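Local coordinates for protein halocarboxylic acid dehalogenase DehI (Pseudomonas putida, PDB 3BJX) that probably hydrolyses the carbon-halogen bond of alpha-halocarboxylic acids, as a Group I haloacid dehalogenase with a largely helical fold, at residues D170-A178 against S203-W211. Numbering follows the deposited sequence.
Sequences DPLLPLVDA and SDFQALANW. With SO4 (sulfate ion), chain E.
Loop 170-178 lies against helix 203-208 with the CA atoms of Leu175 and Ala207 4.5 Å apart, and Val176 N donates to Gln206 O at 2.9 Å. The Gln206 side chain returns a bond to the same residue. Extended beyond CG (chi2 179°), it brings NE2 to 2.9 Å from Val176 O, nearly straight at 171° and within 6° of its own amide plane, so both backbone polar groups of Val176 are engaged by one glutamine. The second polar clasp is Asn210, whose ND2 lies 2.8 Å from Pro174 O and also donates to Ala207 O, tying Pro174 to Ala207 from within the type I turn Leu208-Trp211. A leucine in its place would probably leave both Pro174 O and Ala207 O without the amide donor, and the turn less firmly joined to the loop. Apolar contacts fill in between these bonds. The CD2 methyls of Leu173 and Leu175 both meet Ala207 CB, at 3.6 Å in the first case, while Val176 CG2, beside its own backbone N, packs 3.7 Å from Ala209 CB. At the helix start, Ser203 N hydrogen-bonds O4 of a sulfate at 3.2 Å, an ion probably from the crystallisation liquor, which Trp49 and Phe52 also hold. Helix 112-143 touches Leu173 and Ser203, helix 267-299 packs on Asp204 and Phe205, and Val185 of helix 183-195 meets both Val176 and Ala209.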
ATOM      1  N   ASP A 170      10.414  28.059  10.663  1.00 40.63           N
ATOM      2  CA  ASP A 170       9.558  28.965   9.907  1.00 38.38           C
ATOM      3  C   ASP A 170       8.203  28.302   9.801  1.00 36.79           C
ATOM      4  O   ASP A 170       8.142  27.088   9.599  1.00 36.53           O
ATOM      5  CB  ASP A 170      10.157  29.237   8.521  1.00 38.37           C
ATOM      6  CG  ASP A 170      11.430  30.085   8.591  1.00 38.75           C
ATOM      7  OD1 ASP A 170      11.419  31.111   9.321  1.00 38.29           O
ATOM      8  OD2 ASP A 170      12.436  29.725   7.926  1.00 37.78           O
ATOM      9  N   PRO A 171       7.117  29.083   9.963  1.00 34.77           N
ATOM     10  CA  PRO A 171       5.729  28.568  10.017  1.00 33.12           C
ATOM     11  C   PRO A 171       5.267  27.771   8.774  1.00 31.50           C
ATOM     12  O   PRO A 171       4.411  26.868   8.891  1.00 29.82           O
ATOM     13  CB  PRO A 171       4.888  29.845  10.180  1.00 33.45           C
ATOM     14  CG  PRO A 171       5.790  30.958   9.655  1.00 33.90           C
ATOM     15  CD  PRO A 171       7.156  30.550  10.113  1.00 33.83           C
ATOM     16  N   LEU A 172       5.831  28.096   7.608  1.00 28.94           N
ATOM     17  CA  LEU A 172       5.421  27.469   6.353  1.00 27.68           C
ATOM     18  C   LEU A 172       6.598  27.303   5.385  1.00 25.36           C
ATOM     19  O   LEU A 172       7.108  28.274   4.837  1.00 25.74           O
ATOM     20  CB  LEU A 172       4.250  28.253   5.724  1.00 28.10           C
ATOM     21  CG  LEU A 172       3.259  27.639   4.723  1.00 28.51           C
ATOM     22  CD1 LEU A 172       2.796  26.241   5.059  1.00 28.04           C
ATOM     23  CD2 LEU A 172       2.043  28.547   4.616  1.00 29.86           C
ATOM     24  N   LEU A 173       7.022  26.054   5.205  1.00 23.45           N
ATOM     25  CA  LEU A 173       8.142  25.669   4.343  1.00 21.98           C
ATOM     26  C   LEU A 173       7.748  25.684   2.854  1.00 22.08           C
ATOM     27  O   LEU A 173       6.725  25.105   2.498  1.00 23.21           O
ATOM     28  CB  LEU A 173       8.570  24.256   4.747  1.00 23.00           C
ATOM     29  CG  LEU A 173      10.040  23.883   4.891  1.00 22.57           C
ATOM     30  CD1 LEU A 173      10.197  22.948   6.038  1.00 21.60           C
ATOM     31  CD2 LEU A 173      10.542  23.265   3.589  1.00 23.90           C
ATOM     32  N   PRO A 174       8.534  26.363   1.982  1.00 21.46           N
ATOM     33  CA  PRO A 174       8.236  26.396   0.534  1.00 20.74           C
ATOM     34  C   PRO A 174       8.535  25.095  -0.232  1.00 20.75           C
ATOM     35  O   PRO A 174       9.680  24.658  -0.322  1.00 21.66           O
ATOM     36  CB  PRO A 174       9.146  27.514   0.003  1.00 19.85           C
ATOM     37  CG  PRO A 174      10.240  27.617   0.964  1.00 20.13           C
ATOM     38  CD  PRO A 174       9.722  27.181   2.310  1.00 21.92           C
ATOM     39  N   LEU A 175       7.507  24.525  -0.842  1.00 18.50           N
ATOM     40  CA  LEU A 175       7.668  23.321  -1.620  1.00 16.01           C
ATOM     41  C   LEU A 175       7.569  23.659  -3.091  1.00 17.25           C
ATOM     42  O   LEU A 175       6.696  24.440  -3.488  1.00 19.15           O
ATOM     43  CB  LEU A 175       6.576  22.318  -1.237  1.00 11.66           C
ATOM     44  CG  LEU A 175       6.304  22.068   0.236  1.00  8.04           C
ATOM     45  CD1 LEU A 175       5.221  21.053   0.340  1.00 11.02           C
ATOM     46  CD2 LEU A 175       7.532  21.559   0.992  1.00  8.19           C
ATOM     47  N   VAL A 176       8.446  23.062  -3.898  1.00 16.80           N
ATOM     48  CA  VAL A 176       8.397  23.199  -5.349  1.00 16.34           C
ATOM     49  C   VAL A 176       7.123  22.557  -5.896  1.00 18.68           C
ATOM     50  O   VAL A 176       6.836  21.388  -5.614  1.00 18.76           O
ATOM     51  CB  VAL A 176       9.644  22.560  -6.025  1.00 16.74           C
ATOM     52  CG1 VAL A 176       9.496  22.515  -7.555  1.00 13.96           C
ATOM     53  CG2 VAL A 176      10.914  23.325  -5.632  1.00 14.27           C
ATOM     54  N   ASP A 177       6.350  23.342  -6.660  1.00 19.74           N
ATOM     55  CA  ASP A 177       5.232  22.805  -7.425  1.00 19.17           C
ATOM     56  C   ASP A 177       5.762  22.056  -8.663  1.00 19.75           C
ATOM     57  O   ASP A 177       6.423  22.643  -9.509  1.00 18.48           O
ATOM     58  CB  ASP A 177       4.269  23.921  -7.816  1.00 19.07           C
ATOM     59  CG  ASP A 177       2.997  23.407  -8.467  1.00 19.08           C
ATOM     60  OD1 ASP A 177       2.927  22.255  -8.926  1.00 18.90           O
ATOM     61  OD2 ASP A 177       2.046  24.185  -8.547  1.00 21.10           O
ATOM     62  N   ALA A 178       5.485  20.755  -8.754  1.00 20.88           N
ATOM     63  CA  ALA A 178       5.980  19.962  -9.884  1.00 21.54           C
ATOM     64  C   ALA A 178       5.372  20.443 -11.217  1.00 23.15           C
ATOM     65  O   ALA A 178       5.991  20.283 -12.262  1.00 23.78           O
ATOM     66  CB  ALA A 178       5.721  18.471  -9.656  1.00 20.02           C
ATOM     67  N   SER A 203       6.692  15.539   0.104  1.00 13.20           N
ATOM     68  CA  SER A 203       6.907  16.974   0.347  1.00 14.41           C
ATOM     69  C   SER A 203       8.370  17.241   0.611  1.00 15.14           C
ATOM     70  O   SER A 203       8.881  18.323   0.289  1.00 15.63           O
ATOM     71  CB  SER A 203       6.105  17.483   1.549  1.00 15.23           C
ATOM     72  OG  SER A 203       4.723  17.247   1.393  1.00 16.62           O
ATOM     73  N   ASP A 204       9.036  16.235   1.189  1.00 15.53           N
ATOM     74  CA  ASP A 204      10.457  16.309   1.565  1.00 15.79           C
ATOM     75  C   ASP A 204      11.309  16.632   0.377  1.00 15.05           C
ATOM     76  O   ASP A 204      12.237  17.441   0.475  1.00 15.32           O
ATOM     77  CB  ASP A 204      10.943  14.961   2.113  1.00 16.94           C
ATOM     78  CG  ASP A 204      10.204  14.531   3.340  1.00 17.24           C
ATOM     79  OD1 ASP A 204       8.958  14.317   3.265  1.00 19.37           O
ATOM     80  OD2 ASP A 204      10.875  14.382   4.375  1.00 16.54           O
ATOM     81  N   PHE A 205      11.000  15.943  -0.725  1.00 15.38           N
ATOM     82  CA  PHE A 205      11.697  16.080  -2.006  1.00 14.81           C
ATOM     83  C   PHE A 205      11.286  17.351  -2.753  1.00 14.62           C
ATOM     84  O   PHE A 205      12.117  17.983  -3.392  1.00 14.15           O
ATOM     85  CB  PHE A 205      11.533  14.810  -2.851  1.00 13.46           C
ATOM     86  CG  PHE A 205      12.080  13.572  -2.180  1.00 15.46           C
ATOM     87  CD1 PHE A 205      13.325  13.602  -1.523  1.00 13.66           C
ATOM     88  CD2 PHE A 205      11.363  12.376  -2.191  1.00 15.61           C
ATOM     89  CE1 PHE A 205      13.823  12.473  -0.885  1.00 13.21           C
ATOM     90  CE2 PHE A 205      11.857  11.246  -1.549  1.00 14.08           C
ATOM     91  CZ  PHE A 205      13.089  11.286  -0.904  1.00 13.76           C
ATOM     92  N   GLN A 206      10.018  17.745  -2.653  1.00 15.42           N
ATOM     93  CA  GLN A 206       9.596  19.088  -3.115  1.00 14.44           C
ATOM     94  C   GLN A 206      10.388  20.248  -2.486  1.00 15.02           C
ATOM     95  O   GLN A 206      10.632  21.287  -3.112  1.00 14.93           O
ATOM     96  CB  GLN A 206       8.106  19.290  -2.856  1.00 15.06           C
ATOM     97  CG  GLN A 206       7.218  18.395  -3.706  1.00 15.41           C
ATOM     98  CD  GLN A 206       5.743  18.612  -3.409  1.00 16.44           C
ATOM     99  OE1 GLN A 206       5.098  17.787  -2.757  1.00 15.84           O
ATOM    100  NE2 GLN A 206       5.208  19.731  -3.869  1.00 16.50           N
ATOM    101  N   ALA A 207      10.793  20.061  -1.240  1.00 15.35           N
ATOM    102  CA  ALA A 207      11.400  21.113  -0.478  1.00 14.00           C
ATOM    103  C   ALA A 207      12.879  21.224  -0.770  1.00 15.37           C
ATOM    104  O   ALA A 207      13.451  22.310  -0.724  1.00 15.80           O
ATOM    105  CB  ALA A 207      11.167  20.854   0.985  1.00 14.40           C
ATOM    106  N   LEU A 208      13.514  20.085  -1.036  1.00 17.01           N
ATOM    107  CA  LEU A 208      14.951  20.033  -1.305  1.00 14.34           C
ATOM    108  C   LEU A 208      15.174  20.426  -2.756  1.00 15.15           C
ATOM    109  O   LEU A 208      16.223  20.980  -3.094  1.00 14.97           O
ATOM    110  CB  LEU A 208      15.507  18.639  -1.008  1.00 12.76           C
ATOM    111  CG  LEU A 208      15.551  18.219   0.478  1.00 13.08           C
ATOM    112  CD1 LEU A 208      15.517  16.697   0.626  1.00 11.43           C
ATOM    113  CD2 LEU A 208      16.748  18.802   1.253  1.00 10.18           C
ATOM    114  N   ALA A 209      14.157  20.175  -3.594  1.00 15.44           N
ATOM    115  CA  ALA A 209      14.142  20.629  -4.997  1.00 15.47           C
ATOM    116  C   ALA A 209      14.325  22.152  -5.143  1.00 15.42           C
ATOM    117  O   ALA A 209      14.530  22.641  -6.242  1.00 15.51           O
ATOM    118  CB  ALA A 209      12.880  20.161  -5.712  1.00 15.35           C
ATOM    119  N   ASN A 210      14.230  22.892  -4.038  1.00 15.18           N
ATOM    120  CA  ASN A 210      14.641  24.288  -3.995  1.00 16.51           C
ATOM    121  C   ASN A 210      16.116  24.406  -4.344  1.00 16.06           C
ATOM    122  O   ASN A 210      16.550  25.385  -4.934  1.00 16.01           O
ATOM    123  CB  ASN A 210      14.380  24.884  -2.602  1.00 18.13           C
ATOM    124  CG  ASN A 210      12.935  25.296  -2.411  1.00 19.08           C
ATOM    125  OD1 ASN A 210      12.393  26.043  -3.221  1.00 20.69           O
ATOM    126  ND2 ASN A 210      12.301  24.803  -1.355  1.00 18.34           N
ATOM    127  N   TRP A 211      16.891  23.398  -3.970  1.00 16.37           N
ATOM    128  CA  TRP A 211      18.290  23.327  -4.376  1.00 16.24           C
ATOM    129  C   TRP A 211      18.406  22.063  -5.201  1.00 16.61           C
ATOM    130  O   TRP A 211      18.791  21.010  -4.671  1.00 18.38           O
ATOM    131  CB  TRP A 211      19.207  23.316  -3.153  1.00 16.63           C
ATOM    132  CG  TRP A 211      18.931  24.447  -2.246  1.00 16.94           C
ATOM    133  CD1 TRP A 211      19.358  25.720  -2.395  1.00 18.27           C
ATOM    134  CD2 TRP A 211      18.117  24.425  -1.059  1.00 17.86           C
ATOM    135  NE1 TRP A 211      18.886  26.503  -1.366  1.00 19.70           N
ATOM    136  CE2 TRP A 211      18.118  25.730  -0.533  1.00 18.68           C
ATOM    137  CE3 TRP A 211      17.400  23.422  -0.385  1.00 17.53           C
ATOM    138  CZ2 TRP A 211      17.430  26.073   0.636  1.00 17.28           C
ATOM    139  CZ3 TRP A 211      16.722  23.763   0.779  1.00 18.45           C
ATOM    140  CH2 TRP A 211      16.729  25.088   1.267  1.00 17.30           C
TER
HETATM  141  S   SO4 E 297       5.036  14.177   3.267  1.00 25.72           S
HETATM  142  O1  SO4 E 297       6.185  14.600   4.091  1.00 24.70           O
HETATM  143  O2  SO4 E 297       4.137  13.341   4.062  1.00 25.61           O
HETATM  144  O3  SO4 E 297       4.321  15.363   2.821  1.00 26.55           O
HETATM  145  O4  SO4 E 297       5.457  13.413   2.091  1.00 24.36           O